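Local coordinates for protein N-hydroxyarylamine O-acetyltransferase (PDB 4DMO) that is an arylamine N-acetyltransferase that works through a non-canonical catalytic triad and probably also O-acetylates N-hydroxyarylamines, at residues 90-95 with 187-193; 103-107 with 157-161. All coordinates share one frame; numbering follows the deposited sequence.

Interaction 1. Residues 90-95 with 187-193; sequences HLVSGT and AFYIEEV
Ser93 and the turn 189-191 share a single water, which accepts from Ser93 N at 2.9 Å and lies 2.6 Å from Tyr189 O, with Glu191 O as a further close neighbour. It sits where an antiparallel ladder is coming apart. Strands 88-98 and 183-188 are neighbours in the large antiparallel sheet of this acetyltransferase, and at Thr95 and Ala187 they form a regular hydrogen-bonded pair, linked in both directions. The non-hydrogen-bonded pair Gly94 and Phe188 comes next, its CA atoms just 3.7 Å apart. Tyr189 N still reaches Ser93 O at 3.1 Å, nearly in line with the carbonyl bond, but the return bond of a regular ladder is replaced by the water. At 190-191 the chain draws away from strand 88-98. Val92 CB lies against Tyr189 O and CG2 beside Phe188 CD2. Farther on, Val193 N donates to Leu91 O at 3.0 Å, from above the carbonyl plane. Glu192 swings CG anti to its own backbone N (chi1 153°) and runs on extended to His90, where OE1 lies 2.6 Å from ND1 in a weak, bent bond (118° at the hydrogen), carboxylate and ring planes 38° apart.

Interaction 2. Residues 103-107 with 157-161; sequences IWAVD and MTEKG
The indole of Trp104 carries Lys160 on one face: the lysine CG stands over the six-membered ring, 3.3 Å from its centroid and 8° off the normal, a clear CH-pi contact. Glu159 and Thr158 approach obliquely, Glu159 OE1 coming to 3.5 Å from the indole NE1 and Thr158 OG1 lying near CH2, while Tyr97 packs against Trp104 edge-to-face. A bend at chi2 of Lys160 (-55°) holds CB and CG on the ring, and the extended remainder takes CE past the indole CG and NZ to Asp107. There Lys160 NZ forms a 2.6 Å salt bridge with Asp107 OD2, which receives it on the anti lone pair, the one away from OD1; OD1 itself is bonded close by along the chain. With NZ 5.3 Å from the centroid of the five-membered ring, any cation-pi attraction is weak at most. An ST turn presents the lysine: Thr158 OG1 accepts from Lys160 N at 2.9 Å, and Thr158 N bonds Gly161 O across the same bend. This is the connection of the hairpin between strands 149-158 and 163-168, laid against a wall of the ligand pocket, where Trp104 contacts the bound piperidinium sulfonate together with Tyr97, Trp182, Thr183 and Leu184.

After the N-terminal helices, strand 88-98 enters the large sheet and turns directly into strand 103-117, its neighbour there. The chain then passes through strands 120-124, 137-138 and 144-146 to strand 149-158, whose end at 157-161 closes the smaller loop, interaction 2. It goes on through strand 163-168 to strand 183-188, and interaction 1 closes the larger loop just before helix 195-207; the smaller loop lies wholly within the larger. The two contacts touch. Thr95 CG2 packs on Val106 O at 3.4 Å, and the Tyr189 ring atoms CE1 and CE2 touch Gly161 CA and Lys160 O. Ala187 touches both Trp104 and Lys160, so the sheet's central strand pair meets the hairpin turn beside the ligand pocket.

Interaction 1. Residues 90-95 with 187-193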
ATOM      1  N   HIS A  90      -4.972 -14.424  -0.288  1.00 27.76           N
ATOM      2  CA  HIS A  90      -6.212 -14.020  -0.942  1.00 28.23           C
ATOM      3  C   HIS A  90      -6.351 -12.494  -0.915  1.00 21.29           C
ATOM      4  O   HIS A  90      -5.883 -11.842  -0.005  1.00 25.67           O
ATOM      5  CB  HIS A  90      -7.404 -14.672  -0.229  1.00 32.64           C
ATOM      6  CG  HIS A  90      -7.212 -16.140   0.037  1.00 50.50           C
ATOM      7  ND1 HIS A  90      -7.558 -17.118  -0.876  1.00 45.80           N
ATOM      8  CD2 HIS A  90      -6.713 -16.796   1.116  1.00 47.46           C
ATOM      9  CE1 HIS A  90      -7.266 -18.307  -0.377  1.00 47.89           C
ATOM     10  NE2 HIS A  90      -6.749 -18.141   0.830  1.00 42.99           N
ATOM     11  N   LEU A  91      -7.014 -11.939  -1.912  1.00 19.31           N
ATOM     12  CA  LEU A  91      -7.324 -10.532  -1.924  1.00 18.73           C
ATOM     13  C   LEU A  91      -8.667 -10.325  -1.235  1.00 24.44           C
ATOM     14  O   LEU A  91      -9.541 -11.201  -1.248  1.00 24.40           O
ATOM     15  CB  LEU A  91      -7.403 -10.010  -3.358  1.00 26.10           C
ATOM     16  CG  LEU A  91      -6.101  -9.879  -4.136  1.00 20.00           C
ATOM     17  CD1 LEU A  91      -6.362  -9.327  -5.512  1.00 23.76           C
ATOM     18  CD2 LEU A  91      -5.153  -8.979  -3.382  1.00 23.75           C
ATOM     19  N   VAL A  92      -8.810  -9.161  -0.617  1.00 27.02           N
ATOM     20  CA  VAL A  92     -10.067  -8.751  -0.033  1.00 22.27           C
ATOM     21  C   VAL A  92     -10.339  -7.319  -0.431  1.00 22.91           C
ATOM     22  O   VAL A  92      -9.413  -6.549  -0.771  1.00 16.44           O
ATOM     23  CB  VAL A  92     -10.052  -8.863   1.501  1.00 18.35           C
ATOM     24  CG1 VAL A  92      -9.889 -10.325   1.909  1.00 16.22           C
ATOM     25  CG2 VAL A  92      -8.958  -8.016   2.081  1.00 20.14           C
ATOM     26  N   SER A  93     -11.621  -6.971  -0.369  1.00 20.59           N
ATOM     27  CA  SER A  93     -12.101  -5.663  -0.752  1.00 18.22           C
ATOM     28  C   SER A  93     -12.621  -4.944   0.475  1.00 14.67           C
ATOM     29  O   SER A  93     -13.191  -5.559   1.370  1.00 20.19           O
ATOM     30  CB  SER A  93     -13.215  -5.801  -1.802  1.00 17.19           C
ATOM     31  OG  SER A  93     -13.989  -4.619  -1.925  1.00 16.24           O
ATOM     32  N   GLY A  94     -12.464  -3.631   0.482  1.00 12.61           N
ATOM     33  CA  GLY A  94     -12.936  -2.821   1.573  1.00 20.59           C
ATOM     34  C   GLY A  94     -13.084  -1.376   1.181  1.00 20.52           C
ATOM     35  O   GLY A  94     -12.969  -1.018   0.012  1.00 18.06           O
ATOM     36  N   THR A  95     -13.362  -0.556   2.190  1.00 17.26           N
ATOM     37  CA  THR A  95     -13.566   0.845   2.011  1.00 14.38           C
ATOM     38  C   THR A  95     -12.842   1.586   3.115  1.00 17.89           C
ATOM     39  O   THR A  95     -12.986   1.252   4.290  1.00 19.76           O
ATOM     40  CB  THR A  95     -15.070   1.195   2.077  1.00 21.70           C
ATOM     41  OG1 THR A  95     -15.801   0.451   1.091  1.00 19.05           O
ATOM     42  CG2 THR A  95     -15.279   2.696   1.862  1.00 20.22           C
ATOM     43  N   ALA A 187     -12.590  -0.497   6.731  1.00 16.42           N
ATOM     44  CA  ALA A 187     -13.426  -1.650   6.903  1.00 17.46           C
ATOM     45  C   ALA A 187     -13.269  -2.518   5.670  1.00 17.55           C
ATOM     46  O   ALA A 187     -13.113  -2.004   4.550  1.00 17.31           O
ATOM     47  CB  ALA A 187     -14.891  -1.204   7.069  1.00 19.53           C
ATOM     48  N   PHE A 188     -13.309  -3.831   5.861  1.00 14.96           N
ATOM     49  CA  PHE A 188     -13.254  -4.764   4.738  1.00 20.43           C
ATOM     50  C   PHE A 188     -14.095  -6.003   5.007  1.00 26.09           C
ATOM     51  O   PHE A 188     -14.433  -6.275   6.147  1.00 22.87           O
ATOM     52  CB  PHE A 188     -11.821  -5.194   4.437  1.00 19.72           C
ATOM     53  CG  PHE A 188     -11.155  -5.961   5.563  1.00 19.50           C
ATOM     54  CD1 PHE A 188     -10.604  -5.294   6.644  1.00 18.52           C
ATOM     55  CD2 PHE A 188     -11.063  -7.342   5.523  1.00 23.56           C
ATOM     56  CE1 PHE A 188      -9.977  -5.996   7.670  1.00 18.87           C
ATOM     57  CE2 PHE A 188     -10.450  -8.042   6.556  1.00 25.49           C
ATOM     58  CZ  PHE A 188      -9.899  -7.362   7.620  1.00 22.55           C
ATOM     59  N   TYR A 189     -14.434  -6.720   3.938  1.00 19.10           N
ATOM     60  CA  TYR A 189     -15.085  -8.015   4.016  1.00 23.40           C
ATOM     61  C   TYR A 189     -14.018  -9.127   3.909  1.00 27.89           C
ATOM     62  O   TYR A 189     -13.098  -9.029   3.088  1.00 24.09           O
ATOM     63  CB  TYR A 189     -16.098  -8.152   2.874  1.00 18.70           C
ATOM     64  CG  TYR A 189     -17.247  -7.186   2.933  1.00 20.70           C
ATOM     65  CD1 TYR A 189     -18.321  -7.420   3.794  1.00 21.24           C
ATOM     66  CD2 TYR A 189     -17.274  -6.027   2.128  1.00 20.87           C
ATOM     67  CE1 TYR A 189     -19.412  -6.525   3.862  1.00 19.97           C
ATOM     68  CE2 TYR A 189     -18.376  -5.114   2.184  1.00 17.94           C
ATOM     69  CZ  TYR A 189     -19.431  -5.390   3.069  1.00 22.47           C
ATOM     70  OH  TYR A 189     -20.516  -4.545   3.174  1.00 30.80           O
ATOM     71  N   ILE A 190     -14.123 -10.163   4.744  1.00 21.04           N
ATOM     72  CA  ILE A 190     -13.148 -11.267   4.746  1.00 25.42           C
ATOM     73  C   ILE A 190     -13.297 -12.150   3.506  1.00 24.18           C
ATOM     74  O   ILE A 190     -12.391 -12.904   3.151  1.00 26.69           O
ATOM     75  CB  ILE A 190     -13.280 -12.148   6.032  1.00 34.74           C
ATOM     76  CG1 ILE A 190     -12.085 -13.099   6.182  1.00 29.03           C
ATOM     77  CG2 ILE A 190     -14.585 -12.947   6.002  1.00 25.37           C
ATOM     78  CD1 ILE A 190     -10.721 -12.416   6.113  1.00 35.20           C
ATOM     79  N   GLU A 191     -14.458 -12.052   2.867  1.00 28.34           N
ATOM     80  CA  GLU A 191     -14.776 -12.789   1.644  1.00 22.77           C
ATOM     81  C   GLU A 191     -13.785 -12.482   0.498  1.00 30.60           C
ATOM     82  O   GLU A 191     -13.520 -11.330   0.160  1.00 23.93           O
ATOM     83  CB  GLU A 191     -16.217 -12.477   1.209  1.00 29.66           C
ATOM     84  CG  GLU A 191     -17.337 -13.143   2.085  1.00 43.30           C
ATOM     85  CD  GLU A 191     -17.608 -12.462   3.445  1.00 34.22           C
ATOM     86  OE1 GLU A 191     -17.255 -11.274   3.644  1.00 29.94           O
ATOM     87  OE2 GLU A 191     -18.178 -13.134   4.325  1.00 36.50           O
ATOM     88  N   GLU A 192     -13.269 -13.543  -0.103  1.00 25.17           N
ATOM     89  CA  GLU A 192     -12.258 -13.455  -1.144  1.00 28.03           C
ATOM     90  C   GLU A 192     -12.744 -12.839  -2.453  1.00 32.59           C
ATOM     91  O   GLU A 192     -13.866 -13.061  -2.919  1.00 30.15           O
ATOM     92  CB  GLU A 192     -11.684 -14.841  -1.420  1.00 31.81           C
ATOM     93  CG  GLU A 192     -11.150 -15.002  -2.812  1.00 49.21           C
ATOM     94  CD  GLU A 192     -10.294 -16.237  -2.951  1.00 50.99           C
ATOM     95  OE1 GLU A 192      -9.895 -16.784  -1.903  1.00 45.24           O
ATOM     96  OE2 GLU A 192     -10.034 -16.656  -4.101  1.00 54.81           O
ATOM     97  N   VAL A 193     -11.868 -12.037  -3.030  1.00 27.87           N
ATOM     98  CA  VAL A 193     -12.128 -11.403  -4.308  1.00 25.97           C
ATOM     99  C   VAL A 193     -10.951 -11.690  -5.254  1.00 26.53           C
ATOM    100  O   VAL A 193      -9.907 -12.182  -4.814  1.00 21.34           O
ATOM    101  CB  VAL A 193     -12.332  -9.872  -4.131  1.00 23.86           C
ATOM    102  CG1 VAL A 193     -13.420  -9.572  -3.095  1.00 22.90           C
ATOM    103  CG2 VAL A 193     -11.023  -9.183  -3.742  1.00 22.93           C
TER
HETATM  104  O   HOH W   1     -13.572  -8.834   0.556  1.00 16.15           O

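Interaction 2. Residues 103-107 with 157-161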
ATOM      1  N   ILE A 103     -16.426  10.371   7.810  1.00 37.88           N
ATOM      2  CA  ILE A 103     -17.251   9.832   6.736  1.00 33.03           C
ATOM      3  C   ILE A 103     -16.420   8.833   5.968  1.00 36.32           C
ATOM      4  O   ILE A 103     -15.198   8.847   6.065  1.00 25.46           O
ATOM      5  CB  ILE A 103     -17.675  10.916   5.720  1.00 39.87           C
ATOM      6  CG1 ILE A 103     -16.455  11.716   5.269  1.00 33.95           C
ATOM      7  CG2 ILE A 103     -18.734  11.845   6.296  1.00 42.99           C
ATOM      8  CD1 ILE A 103     -16.681  12.451   4.013  1.00 31.31           C
ATOM      9  N   TRP A 104     -17.088   8.008   5.165  1.00 33.22           N
ATOM     10  CA  TRP A 104     -16.410   7.009   4.365  1.00 29.82           C
ATOM     11  C   TRP A 104     -15.808   7.624   3.140  1.00 22.87           C
ATOM     12  O   TRP A 104     -16.275   8.639   2.667  1.00 27.13           O
ATOM     13  CB  TRP A 104     -17.372   5.906   3.932  1.00 27.44           C
ATOM     14  CG  TRP A 104     -17.922   5.121   5.062  1.00 27.14           C
ATOM     15  CD1 TRP A 104     -19.162   5.253   5.618  1.00 20.13           C
ATOM     16  CD2 TRP A 104     -17.256   4.070   5.772  1.00 30.51           C
ATOM     17  NE1 TRP A 104     -19.314   4.339   6.633  1.00 30.01           N
ATOM     18  CE2 TRP A 104     -18.165   3.607   6.766  1.00 30.25           C
ATOM     19  CE3 TRP A 104     -15.995   3.464   5.690  1.00 27.05           C
ATOM     20  CZ2 TRP A 104     -17.843   2.585   7.647  1.00 25.81           C
ATOM     21  CZ3 TRP A 104     -15.681   2.441   6.564  1.00 19.86           C
ATOM     22  CH2 TRP A 104     -16.604   2.021   7.541  1.00 25.31           C
ATOM     23  N   ALA A 105     -14.714   7.031   2.685  1.00 24.10           N
ATOM     24  CA  ALA A 105     -14.177   7.315   1.365  1.00 16.79           C
ATOM     25  C   ALA A 105     -15.039   6.572   0.366  1.00 17.66           C
ATOM     26  O   ALA A 105     -16.004   5.898   0.744  1.00 19.28           O
ATOM     27  CB  ALA A 105     -12.731   6.851   1.261  1.00 16.37           C
ATOM     28  N   VAL A 106     -14.680   6.671  -0.903  1.00 18.40           N
ATOM     29  CA  VAL A 106     -15.437   6.019  -1.949  1.00 20.02           C
ATOM     30  C   VAL A 106     -15.568   4.542  -1.660  1.00 21.68           C
ATOM     31  O   VAL A 106     -14.616   3.887  -1.203  1.00 20.38           O
ATOM     32  CB  VAL A 106     -14.816   6.224  -3.355  1.00 19.59           C
ATOM     33  CG1 VAL A 106     -15.021   7.629  -3.776  1.00 26.56           C
ATOM     34  CG2 VAL A 106     -13.340   5.856  -3.378  1.00 20.35           C
ATOM     35  N   ASP A 107     -16.759   4.021  -1.957  1.00 20.59           N
ATOM     36  CA  ASP A 107     -17.108   2.636  -1.663  1.00 18.12           C
ATOM     37  C   ASP A 107     -16.233   1.664  -2.453  1.00 23.20           C
ATOM     38  O   ASP A 107     -16.092   1.789  -3.665  1.00 19.41           O
ATOM     39  CB  ASP A 107     -18.582   2.376  -1.993  1.00 13.51           C
ATOM     40  CG  ASP A 107     -19.021   1.035  -1.554  1.00 14.29           C
ATOM     41  OD1 ASP A 107     -18.839   0.067  -2.317  1.00 21.62           O
ATOM     42  OD2 ASP A 107     -19.498   0.926  -0.417  1.00 30.29           O
ATOM     43  N   MET A 157     -18.990  -5.614  12.334  1.00 31.58           N
ATOM     44  CA  MET A 157     -19.905  -5.361  11.251  1.00 31.45           C
ATOM     45  C   MET A 157     -20.028  -3.862  11.150  1.00 25.32           C
ATOM     46  O   MET A 157     -20.242  -3.183  12.146  1.00 27.24           O
ATOM     47  CB  MET A 157     -21.263  -6.000  11.551  1.00 31.10           C
ATOM     48  CG  MET A 157     -22.238  -6.072  10.377  1.00 37.61           C
ATOM     49  SD  MET A 157     -21.649  -7.108   9.051  1.00 54.70           S
ATOM     50  CE  MET A 157     -20.826  -8.383  10.014  1.00 36.66           C
ATOM     51  N   THR A 158     -19.795  -3.347   9.949  1.00 24.97           N
ATOM     52  CA  THR A 158     -20.116  -1.977   9.605  1.00 23.81           C
ATOM     53  C   THR A 158     -20.839  -2.140   8.303  1.00 21.97           C
ATOM     54  O   THR A 158     -21.002  -3.259   7.800  1.00 17.28           O
ATOM     55  CB  THR A 158     -18.875  -1.044   9.351  1.00 24.22           C
ATOM     56  OG1 THR A 158     -18.209  -1.447   8.155  1.00 24.40           O
ATOM     57  CG2 THR A 158     -17.891  -1.065  10.508  1.00 23.64           C
ATOM     58  N   GLU A 159     -21.237  -1.017   7.737  1.00 23.04           N
ATOM     59  CA  GLU A 159     -21.885  -1.019   6.447  1.00 31.61           C
ATOM     60  C   GLU A 159     -20.853  -1.157   5.313  1.00 34.47           C
ATOM     61  O   GLU A 159     -21.223  -1.105   4.143  1.00 29.40           O
ATOM     62  CB  GLU A 159     -22.678   0.264   6.268  1.00 25.85           C
ATOM     63  CG  GLU A 159     -21.800   1.486   6.059  1.00 39.63           C
ATOM     64  CD  GLU A 159     -22.603   2.783   5.944  1.00 38.48           C
ATOM     65  OE1 GLU A 159     -22.727   3.530   6.956  1.00 34.03           O
ATOM     66  OE2 GLU A 159     -23.101   3.037   4.832  1.00 31.38           O
ATOM     67  N   LYS A 160     -19.564  -1.295   5.649  1.00 28.14           N
ATOM     68  CA  LYS A 160     -18.523  -1.372   4.615  1.00 26.79           C
ATOM     69  C   LYS A 160     -17.675  -2.628   4.735  1.00 26.73           C
ATOM     70  O   LYS A 160     -16.650  -2.769   4.069  1.00 19.10           O
ATOM     71  CB  LYS A 160     -17.620  -0.145   4.672  1.00 27.36           C
ATOM     72  CG  LYS A 160     -18.315   1.175   4.368  1.00 24.34           C
ATOM     73  CD  LYS A 160     -19.068   1.184   3.005  1.00 27.21           C
ATOM     74  CE  LYS A 160     -19.632   2.588   2.707  1.00 25.89           C
ATOM     75  NZ  LYS A 160     -20.316   2.661   1.365  1.00 26.18           N
ATOM     76  N   GLY A 161     -18.089  -3.544   5.596  1.00 25.67           N
ATOM     77  CA  GLY A 161     -17.319  -4.751   5.799  1.00 24.65           C
ATOM     78  C   GLY A 161     -17.789  -5.515   7.020  1.00 27.68           C
ATOM     79  O   GLY A 161     -18.768  -5.136   7.669  1.00 24.08           O
TER